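Local coordinates for protein acylphosphatase (Coxiella burnetii, PDB 3TRG) that catalyses the hydrolysis of acyl phosphates to a carboxylate and inorganic phosphate, at residues 31-45 against 86-98. Sequence-based numbering, arbitrary orientation.
Sequences VRKKAEELQLTGWVK and EIVVEDYSDFRVR
Phe95 is sandwiched between helix 31-37 and strand 41-45. Ala35 lays its methyl CB over one ring face, 3.6 Å from the ring centroid in a CH-pi contact, while the backbone of Gly42 and Trp43 covers the opposite face. Small residues suit both positions: the methyl lets helix and ring approach closely, and Gly42, without a side chain, lets its backbone lie against the ring at angles (phi 133°) that suit glycine. With CG anti to the backbone N (chi1 -157°), the ring reaches in to meet CG1 of Val31 and of Val44.

On the sheet face opposite Phe95 and Val44, the guanidinium of Arg98 lies flat on the Trp43 indole, its CZ 3.6 Å from the centroid of the five-membered ring, a cation-pi stack with planes only 4° apart; the broad, electron-rich indole suits a planar cation. Tyr92 combines a flat face, which receives Gly42 CA in a CH-pi contact, with a hydroxyl at the indole edge. Its OH accepts a weak 3.1 Å bond from Trp43 NE1 and donates to Glu90 OE1 at 2.6 Å.

Backbone hydrogen bonds between the parallel strands set this register, from Gly42 N to Asp94 O (2.9 Å) through Arg98 N to Val44 O (2.8 Å). Strand 95-97 thereby edges the acylphosphatase sheet; just beyond it, the C-terminal carboxylate of Arg98 is salt-bridged to Arg28, the predicted active-site arginine. Strand 52-57 flanks 41-46 on the other side, and helix 27-37 packs on the sheet face carrying Phe95 and Val44.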
# COMPACT_ATOMS: atom_id res chain seq x y z
N VAL A 31 -6.25 -3.11 -2.18
CA VAL A 31 -5.09 -2.22 -2.06
C VAL A 31 -4.71 -1.67 -3.43
O VAL A 31 -4.49 -0.46 -3.58
CB VAL A 31 -3.88 -2.94 -1.42
CG1 VAL A 31 -2.63 -2.08 -1.52
CG2 VAL A 31 -4.18 -3.31 0.03
N ARG A 32 -4.67 -2.54 -4.44
CA ARG A 32 -4.34 -2.09 -5.80
C ARG A 32 -5.34 -1.03 -6.28
O ARG A 32 -4.95 -0.01 -6.84
CB ARG A 32 -4.29 -3.25 -6.79
CG ARG A 32 -4.08 -2.81 -8.24
CD ARG A 32 -4.30 -3.96 -9.23
NE ARG A 32 -5.66 -4.49 -9.12
CZ ARG A 32 -6.02 -5.72 -9.46
NH1 ARG A 32 -5.12 -6.57 -9.94
NH2 ARG A 32 -7.28 -6.11 -9.31
N LYS A 33 -6.63 -1.29 -6.06
CA LYS A 33 -7.66 -0.36 -6.49
C LYS A 33 -7.55 0.98 -5.76
O LYS A 33 -7.64 2.04 -6.38
CB LYS A 33 -9.06 -0.96 -6.29
CG LYS A 33 -10.20 -0.09 -6.81
CD LYS A 33 -11.52 -0.85 -6.76
CE LYS A 33 -12.67 -0.02 -7.33
NZ LYS A 33 -13.09 1.08 -6.43
N LYS A 34 -7.37 0.92 -4.45
CA LYS A 34 -7.22 2.13 -3.66
C LYS A 34 -5.98 2.91 -4.11
O LYS A 34 -6.04 4.12 -4.29
CB LYS A 34 -7.14 1.80 -2.17
CG LYS A 34 -6.92 3.01 -1.26
CD LYS A 34 -8.00 4.06 -1.44
CE LYS A 34 -9.34 3.59 -0.91
NZ LYS A 34 -10.31 4.73 -0.85
N ALA A 35 -4.87 2.20 -4.29
CA ALA A 35 -3.63 2.82 -4.74
C ALA A 35 -3.81 3.51 -6.09
O ALA A 35 -3.37 4.65 -6.27
CB ALA A 35 -2.51 1.80 -4.80
N GLU A 36 -4.45 2.83 -7.03
CA GLU A 36 -4.68 3.42 -8.35
C GLU A 36 -5.53 4.69 -8.24
O GLU A 36 -5.25 5.69 -8.91
CB GLU A 36 -5.31 2.40 -9.30
CG GLU A 36 -4.34 1.28 -9.63
CD GLU A 36 -4.90 0.28 -10.62
OE1 GLU A 36 -6.14 0.19 -10.76
OE2 GLU A 36 -4.08 -0.41 -11.27
N GLU A 37 -6.55 4.65 -7.40
CA GLU A 37 -7.40 5.82 -7.19
C GLU A 37 -6.60 6.99 -6.61
O GLU A 37 -6.93 8.15 -6.86
CB GLU A 37 -8.60 5.47 -6.31
CG GLU A 37 -9.59 4.57 -7.04
CD GLU A 37 -10.58 3.87 -6.14
OE1 GLU A 37 -10.44 3.96 -4.90
OE2 GLU A 37 -11.49 3.22 -6.68
N LEU A 38 -5.55 6.67 -5.87
CA LEU A 38 -4.69 7.70 -5.29
C LEU A 38 -3.46 8.00 -6.16
O LEU A 38 -2.56 8.72 -5.73
CB LEU A 38 -4.26 7.28 -3.88
CG LEU A 38 -5.40 7.16 -2.87
CD1 LEU A 38 -4.91 6.49 -1.61
CD2 LEU A 38 -5.98 8.54 -2.56
N GLN A 39 -3.42 7.43 -7.36
CA GLN A 39 -2.29 7.61 -8.27
C GLN A 39 -0.96 7.18 -7.65
O GLN A 39 0.05 7.90 -7.76
CB GLN A 39 -2.21 9.06 -8.75
CG GLN A 39 -3.45 9.52 -9.50
CD GLN A 39 -3.21 10.78 -10.30
OE1 GLN A 39 -2.24 10.88 -11.06
NE2 GLN A 39 -4.08 11.76 -10.14
N LEU A 40 -0.97 6.02 -7.02
CA LEU A 40 0.24 5.43 -6.45
C LEU A 40 0.65 4.23 -7.29
O LEU A 40 -0.19 3.59 -7.93
CB LEU A 40 -0.01 4.99 -5.01
CG LEU A 40 -0.38 6.09 -4.01
CD1 LEU A 40 -0.79 5.48 -2.68
CD2 LEU A 40 0.79 7.04 -3.83
N THR A 41 1.95 3.93 -7.27
CA THR A 41 2.49 2.76 -7.94
C THR A 41 3.16 1.84 -6.92
O THR A 41 3.34 2.22 -5.76
CB THR A 41 3.50 3.15 -9.02
OG1 THR A 41 4.58 3.88 -8.41
CG2 THR A 41 2.84 4.03 -10.08
N GLY A 42 3.53 0.64 -7.34
CA GLY A 42 4.11 -0.32 -6.42
C GLY A 42 3.48 -1.69 -6.54
O GLY A 42 3.10 -2.11 -7.64
N TRP A 43 3.36 -2.39 -5.42
CA TRP A 43 2.85 -3.76 -5.44
C TRP A 43 2.29 -4.19 -4.09
O TRP A 43 2.59 -3.58 -3.06
CB TRP A 43 3.95 -4.74 -5.89
CG TRP A 43 5.20 -4.68 -5.06
CD1 TRP A 43 6.34 -3.98 -5.33
CD2 TRP A 43 5.44 -5.36 -3.81
NE1 TRP A 43 7.28 -4.18 -4.34
CE2 TRP A 43 6.75 -5.03 -3.40
CE3 TRP A 43 4.69 -6.22 -3.02
CZ2 TRP A 43 7.31 -5.52 -2.22
CZ3 TRP A 43 5.24 -6.71 -1.85
CH2 TRP A 43 6.54 -6.36 -1.46
N VAL A 44 1.48 -5.24 -4.11
CA VAL A 44 0.90 -5.77 -2.88
C VAL A 44 0.78 -7.28 -2.96
O VAL A 44 0.47 -7.84 -4.01
CB VAL A 44 -0.49 -5.15 -2.60
CG1 VAL A 44 -1.47 -5.46 -3.74
CG2 VAL A 44 -1.04 -5.66 -1.27
N LYS A 45 1.04 -7.95 -1.84
CA LYS A 45 0.82 -9.38 -1.78
C LYS A 45 0.26 -9.78 -0.43
O LYS A 45 0.31 -9.01 0.53
CB LYS A 45 2.11 -10.14 -2.08
CG LYS A 45 3.17 -10.00 -1.01
CD LYS A 45 4.53 -10.53 -1.46
CE LYS A 45 4.63 -12.03 -1.31
NZ LYS A 45 6.06 -12.47 -1.23
N GLU A 86 9.15 4.77 5.43
CA GLU A 86 9.61 5.30 4.17
C GLU A 86 10.87 4.53 3.76
O GLU A 86 11.67 4.14 4.62
CB GLU A 86 9.91 6.79 4.31
CG GLU A 86 10.24 7.47 3.01
CD GLU A 86 10.50 8.95 3.18
OE1 GLU A 86 10.64 9.40 4.34
OE2 GLU A 86 10.57 9.66 2.16
N ILE A 87 11.03 4.31 2.46
CA ILE A 87 12.16 3.54 1.96
C ILE A 87 12.92 4.26 0.84
O ILE A 87 12.46 5.27 0.31
CB ILE A 87 11.72 2.14 1.45
CG1 ILE A 87 10.68 2.28 0.32
CG2 ILE A 87 11.16 1.28 2.60
CD1 ILE A 87 10.32 0.94 -0.34
N VAL A 88 14.09 3.72 0.50
CA VAL A 88 14.81 4.13 -0.70
C VAL A 88 13.86 4.01 -1.89
O VAL A 88 13.22 2.97 -2.08
CB VAL A 88 16.03 3.23 -0.92
CG1 VAL A 88 16.71 3.55 -2.26
CG2 VAL A 88 17.01 3.37 0.25
N VAL A 89 13.78 5.07 -2.69
CA VAL A 89 12.82 5.10 -3.79
C VAL A 89 13.07 3.99 -4.82
O VAL A 89 14.21 3.69 -5.18
CB VAL A 89 12.78 6.49 -4.46
CG1 VAL A 89 12.14 6.41 -5.85
CG2 VAL A 89 12.03 7.47 -3.57
N GLU A 90 11.97 3.36 -5.25
CA GLU A 90 11.99 2.35 -6.31
C GLU A 90 11.06 2.83 -7.43
O GLU A 90 10.06 3.49 -7.17
CB GLU A 90 11.51 1.00 -5.76
CG GLU A 90 12.35 0.48 -4.59
CD GLU A 90 11.80 -0.78 -3.95
OE1 GLU A 90 10.78 -1.32 -4.44
OE2 GLU A 90 12.38 -1.25 -2.95
N ASP A 91 11.40 2.50 -8.67
CA ASP A 91 10.63 2.96 -9.82
C ASP A 91 9.60 1.92 -10.25
O ASP A 91 9.95 0.78 -10.54
CB ASP A 91 11.57 3.28 -10.99
CG ASP A 91 10.87 3.98 -12.14
OD1 ASP A 91 9.86 4.67 -11.89
OD2 ASP A 91 11.33 3.84 -13.29
N TYR A 92 8.33 2.33 -10.27
CA TYR A 92 7.25 1.49 -10.79
C TYR A 92 6.37 2.32 -11.72
O TYR A 92 6.15 3.50 -11.48
CB TYR A 92 6.38 0.97 -9.65
CG TYR A 92 7.12 0.07 -8.69
CD1 TYR A 92 7.33 -1.27 -9.00
CD2 TYR A 92 7.61 0.55 -7.49
CE1 TYR A 92 8.01 -2.10 -8.13
CE2 TYR A 92 8.29 -0.27 -6.62
CZ TYR A 92 8.49 -1.59 -6.94
OH TYR A 92 9.16 -2.42 -6.08
N SER A 93 5.85 1.68 -12.76
CA SER A 93 4.98 2.37 -13.71
C SER A 93 3.50 2.17 -13.36
O SER A 93 2.65 2.93 -13.82
CB SER A 93 5.25 1.90 -15.14
OG SER A 93 5.13 0.49 -15.25
N ASP A 94 3.22 1.16 -12.55
CA ASP A 94 1.85 0.85 -12.19
C ASP A 94 1.80 0.22 -10.81
O ASP A 94 2.82 0.10 -10.14
CB ASP A 94 1.22 -0.10 -13.21
CG ASP A 94 2.03 -1.36 -13.41
OD1 ASP A 94 2.89 -1.68 -12.57
OD2 ASP A 94 1.79 -2.05 -14.43
N PHE A 95 0.60 -0.18 -10.40
CA PHE A 95 0.44 -0.88 -9.14
C PHE A 95 -0.11 -2.28 -9.41
O PHE A 95 -1.16 -2.42 -10.02
CB PHE A 95 -0.48 -0.11 -8.18
CG PHE A 95 -0.26 -0.46 -6.74
CD1 PHE A 95 -0.68 -1.68 -6.23
CD2 PHE A 95 0.42 0.41 -5.90
CE1 PHE A 95 -0.46 -2.02 -4.90
CE2 PHE A 95 0.65 0.08 -4.58
CZ PHE A 95 0.21 -1.13 -4.08
N ARG A 96 0.63 -3.29 -8.98
CA ARG A 96 0.28 -4.67 -9.32
C ARG A 96 0.07 -5.54 -8.10
O ARG A 96 0.71 -5.34 -7.07
CB ARG A 96 1.38 -5.29 -10.17
CG ARG A 96 1.59 -4.63 -11.52
CD ARG A 96 2.55 -5.46 -12.35
NE ARG A 96 2.89 -4.82 -13.62
CZ ARG A 96 3.66 -5.37 -14.54
NH1 ARG A 96 4.18 -6.58 -14.34
NH2 ARG A 96 3.92 -4.72 -15.67
N VAL A 97 -0.80 -6.53 -8.23
CA VAL A 97 -0.82 -7.60 -7.24
C VAL A 97 0.31 -8.58 -7.52
O VAL A 97 0.69 -8.80 -8.68
CB VAL A 97 -2.17 -8.34 -7.19
CG1 VAL A 97 -3.29 -7.36 -6.89
CG2 VAL A 97 -2.43 -9.09 -8.48
N ARG A 98 0.88 -9.13 -6.45
CA ARG A 98 1.91 -10.16 -6.57
C ARG A 98 1.51 -11.39 -5.78
O ARG A 98 2.29 -12.33 -5.68
CB ARG A 98 3.25 -9.65 -6.07
CG ARG A 98 3.89 -8.63 -6.98
CD ARG A 98 5.25 -8.21 -6.46
NE ARG A 98 5.87 -7.26 -7.37
CZ ARG A 98 7.07 -6.71 -7.18
NH1 ARG A 98 7.78 -7.02 -6.11
NH2 ARG A 98 7.55 -5.86 -8.08
OXT ARG A 98 0.41 -11.46 -5.22
O HOH W 1 -1.68 0.60 -11.99
O HOH W 2 7.32 4.61 -9.05
O HOH W 3 4.25 -2.69 -10.15
O HOH W 4 10.16 -3.87 -3.58